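Local coordinates for UPF0147 protein Ta0600 (Thermoplasma acidophilum DSM 1728, PDB 2QSB) that is of unknown function, a small single-chain four-helix bundle of the uncharacterised UPF0147 family, at residues T56-L61 with T80-L85. Numbering follows the deposited sequence.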
ATOM      1  N   THR A  56       6.693   2.583  -7.258  1.00 11.33           N
ATOM      2  CA  THR A  56       6.965   1.159  -7.081  1.00 11.71           C
ATOM      3  C   THR A  56       5.855   0.504  -6.263  1.00  9.83           C
ATOM      4  O   THR A  56       5.375  -0.586  -6.596  1.00  9.55           O
ATOM      5  CB  THR A  56       8.318   0.976  -6.421  1.00 12.19           C
ATOM      6  OG1 THR A  56       9.287   1.581  -7.304  1.00 15.34           O
ATOM      7  CG2 THR A  56       8.620  -0.503  -6.199  1.00 13.07           C
ATOM      8  N   VAL A  57       5.467   1.160  -5.172  1.00  8.55           N
ATOM      9  CA  VAL A  57       4.406   0.603  -4.345  1.00  8.48           C
ATOM     10  C   VAL A  57       3.071   0.515  -5.113  1.00  8.27           C
ATOM     11  O   VAL A  57       2.357  -0.477  -5.016  1.00  8.44           O
ATOM     12  CB  VAL A  57       4.272   1.385  -3.026  1.00  8.86           C
ATOM     13  CG1 VAL A  57       3.076   0.883  -2.235  1.00  9.52           C
ATOM     14  CG2 VAL A  57       5.557   1.194  -2.197  1.00  9.99           C
ATOM     15  N   LEU A  58       2.744   1.557  -5.875  1.00  8.11           N
ATOM     16  CA  LEU A  58       1.538   1.506  -6.701  1.00  8.59           C
ATOM     17  C   LEU A  58       1.557   0.295  -7.630  1.00  8.83           C
ATOM     18  O   LEU A  58       0.540  -0.393  -7.791  1.00  9.80           O
ATOM     19  CB  LEU A  58       1.381   2.808  -7.498  1.00  9.35           C
ATOM     20  CG  LEU A  58       0.787   3.955  -6.691  1.00  9.40           C
ATOM     21  CD1 LEU A  58       0.991   5.254  -7.381  1.00 11.01           C
ATOM     22  CD2 LEU A  58      -0.700   3.675  -6.381  1.00 11.13           C
ATOM     23  N   SER A  59       2.709  -0.015  -8.219  1.00  9.21           N
ATOM     24  CA  SER A  59       2.794  -1.175  -9.107  1.00 10.04           C
ATOM     25  C   SER A  59       2.528  -2.458  -8.333  1.00  9.88           C
ATOM     26  O   SER A  59       1.785  -3.335  -8.789  1.00 10.41           O
ATOM     27  CB  SER A  59       4.176  -1.207  -9.736  1.00 11.09           C
ATOM     28  OG  SER A  59       4.306  -2.340 -10.584  1.00 12.07           O
HETATM   29  N   MSE A  60       3.156  -2.573  -7.162  0.70  9.34           N
HETATM   30  CA  MSE A  60       3.017  -3.783  -6.359  0.70 10.30           C
HETATM   31  C   MSE A  60       1.546  -3.993  -5.949  0.70  9.60           C
HETATM   32  O   MSE A  60       0.998  -5.096  -6.089  0.70 10.58           O
HETATM   33  CB  MSE A  60       3.917  -3.682  -5.123  0.70 10.78           C
HETATM   34  CG  MSE A  60       5.429  -3.655  -5.464  0.70 12.01           C
HETATM   35 SE   MSE A  60       6.612  -2.820  -4.121  0.55 16.79          SE
HETATM   36  CE  MSE A  60       6.211  -3.919  -2.576  0.70 15.84           C
ATOM     37  N   LEU A  61       0.888  -2.925  -5.482  1.00  8.64           N
ATOM     38  CA  LEU A  61      -0.472  -3.034  -4.987  1.00  9.56           C
ATOM     39  C   LEU A  61      -1.438  -3.280  -6.127  1.00  9.71           C
ATOM     40  O   LEU A  61      -2.408  -4.008  -5.972  1.00 10.62           O
ATOM     41  CB  LEU A  61      -0.863  -1.785  -4.196  1.00  9.84           C
ATOM     42  CG  LEU A  61      -0.020  -1.511  -2.940  1.00  9.27           C
ATOM     43  CD1 LEU A  61      -0.494  -0.246  -2.232  1.00 11.14           C
ATOM     44  CD2 LEU A  61       0.051  -2.707  -1.971  1.00 12.20           C
ATOM     45  N   THR A  80      -8.168   1.346  -1.457  1.00  7.64           N
ATOM     46  CA  THR A  80      -8.115   2.497  -0.552  1.00  8.24           C
ATOM     47  C   THR A  80      -6.682   3.033  -0.448  1.00  7.77           C
ATOM     48  O   THR A  80      -6.443   4.252  -0.559  1.00  8.37           O
ATOM     49  CB  THR A  80      -8.633   2.068   0.832  1.00  8.91           C
ATOM     50  OG1 THR A  80      -9.981   1.627   0.681  1.00 10.71           O
ATOM     51  CG2 THR A  80      -8.572   3.193   1.855  1.00  9.67           C
ATOM     52  N   ILE A  81      -5.711   2.121  -0.267  1.00  7.34           N
ATOM     53  CA  ILE A  81      -4.313   2.532  -0.166  1.00  7.61           C
ATOM     54  C   ILE A  81      -3.821   3.112  -1.497  1.00  7.86           C
ATOM     55  O   ILE A  81      -3.169   4.177  -1.513  1.00  8.05           O
ATOM     56  CB  ILE A  81      -3.455   1.350   0.295  1.00  7.26           C
ATOM     57  CG1 ILE A  81      -3.844   0.918   1.703  1.00  8.69           C
ATOM     58  CG2 ILE A  81      -1.987   1.730   0.247  1.00  8.97           C
ATOM     59  CD1 ILE A  81      -3.394  -0.499   2.061  1.00  8.51           C
ATOM     60  N   ILE A  82      -4.131   2.424  -2.599  1.00  7.53           N
ATOM     61  CA  ILE A  82      -3.760   2.917  -3.922  1.00  7.20           C
ATOM     62  C   ILE A  82      -4.296   4.339  -4.117  1.00  7.70           C
ATOM     63  O   ILE A  82      -3.575   5.206  -4.622  1.00  8.77           O
ATOM     64  CB  ILE A  82      -4.310   1.992  -5.000  1.00  7.62           C
ATOM     65  CG1 ILE A  82      -3.511   0.682  -5.030  1.00  8.26           C
ATOM     66  CG2 ILE A  82      -4.352   2.674  -6.381  1.00  8.72           C
ATOM     67  CD1 ILE A  82      -4.157  -0.445  -5.836  1.00  9.83           C
ATOM     68  N   SER A  83      -5.539   4.576  -3.702  0.50  7.57           N
ATOM     69  CA  SER A  83      -6.192   5.861  -3.917  0.50  7.70           C
ATOM     70  C   SER A  83      -5.526   7.013  -3.166  0.50  8.26           C
ATOM     71  O   SER A  83      -5.482   8.151  -3.652  0.50  8.70           O
ATOM     72  CB  SER A  83      -7.655   5.749  -3.532  0.50  7.64           C
ATOM     73  OG  SER A  83      -8.313   4.839  -4.399  0.50  7.91           O
ATOM     74  N   LYS A  84      -4.994   6.719  -1.987  1.00  8.36           N
ATOM     75  CA  LYS A  84      -4.268   7.709  -1.207  1.00  8.67           C
ATOM     76  C   LYS A  84      -2.880   7.941  -1.789  1.00  9.42           C
ATOM     77  O   LYS A  84      -2.412   9.085  -1.847  1.00 10.35           O
ATOM     78  CB  LYS A  84      -4.199   7.266   0.261  1.00  9.13           C
ATOM     79  CG  LYS A  84      -5.568   7.296   0.937  1.00  9.34           C
ATOM     80  CD  LYS A  84      -5.472   6.883   2.385  1.00 10.38           C
ATOM     81  CE  LYS A  84      -6.790   6.866   3.115  1.00 11.38           C
ATOM     82  NZ  LYS A  84      -7.367   8.236   3.310  1.00 11.71           N
ATOM     83  N   LEU A  85      -2.211   6.871  -2.231  1.00  9.41           N
ATOM     84  CA  LEU A  85      -0.919   7.049  -2.896  1.00 10.47           C
ATOM     85  C   LEU A  85      -1.019   7.861  -4.184  1.00 10.91           C
ATOM     86  O   LEU A  85      -0.124   8.653  -4.487  1.00 12.52           O
ATOM     87  CB  LEU A  85      -0.270   5.701  -3.190  1.00 10.47           C
ATOM     88  CG  LEU A  85       0.266   4.994  -1.960  1.00 11.06           C
ATOM     89  CD1 LEU A  85       0.549   3.540  -2.319  1.00 12.56           C
ATOM     90  CD2 LEU A  85       1.524   5.744  -1.464  1.00 13.61           C
TER
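The flat groups in this contact are backbone carbonyls, each met by one methyl; no aromatic ring takes part. Ile82 CD1 sits above the face of the Leu61 carbonyl group, 3.9 Å from Leu61 C, while Leu58 CD2 comes alongside the carbonyl oxygen of the other helix, 3.7 Å from Ile82 O. Everything else is aliphatic. Helices 50-65 and 72-88, consecutive in the chain, run antiparallel here, their local axes 10.1 Å apart and their directions differing by 156°. Leu61 points toward the partner helix and extends fully (chi2 180°), so that its tip CD1 meets two methyls of the other helix, Ile81 CG2 at 3.5 Å and Leu85 CD1 at 3.9 Å. It crosses both side chains at about a right angle. Farther back, its CB rests against the longer arm of Ile82, 3.7 Å from Ile82 CG1. Ile82 straddles two leucines: CG1 and CD1 turn to Leu61, whereas CG2, anti to the backbone N, meets Leu58 CD2 at 3.8 Å. An alanine at Ile82 would probably loosen this flank, since Leu58 would lose its contact with CG2 and Leu61 those with CG1 and CD1. Leu58 and Leu85 lie alongside each other, pointing opposite ways, Leu58 CD2 against Leu85 CB, and Val57 CG1 touches Leu85 CD1 at 3.7 Å. Helix 6-23 adds Leu18 and Leu19 against Ile81, and Ser39 of helix 30-43 touches Val57 and Leu61, placing the pair within the four-helix bundle. With van der Waals contacts alone across the two segments, cohesion here probably comes from shape fit and exclusion of water, without directional polar bonds to fix the register.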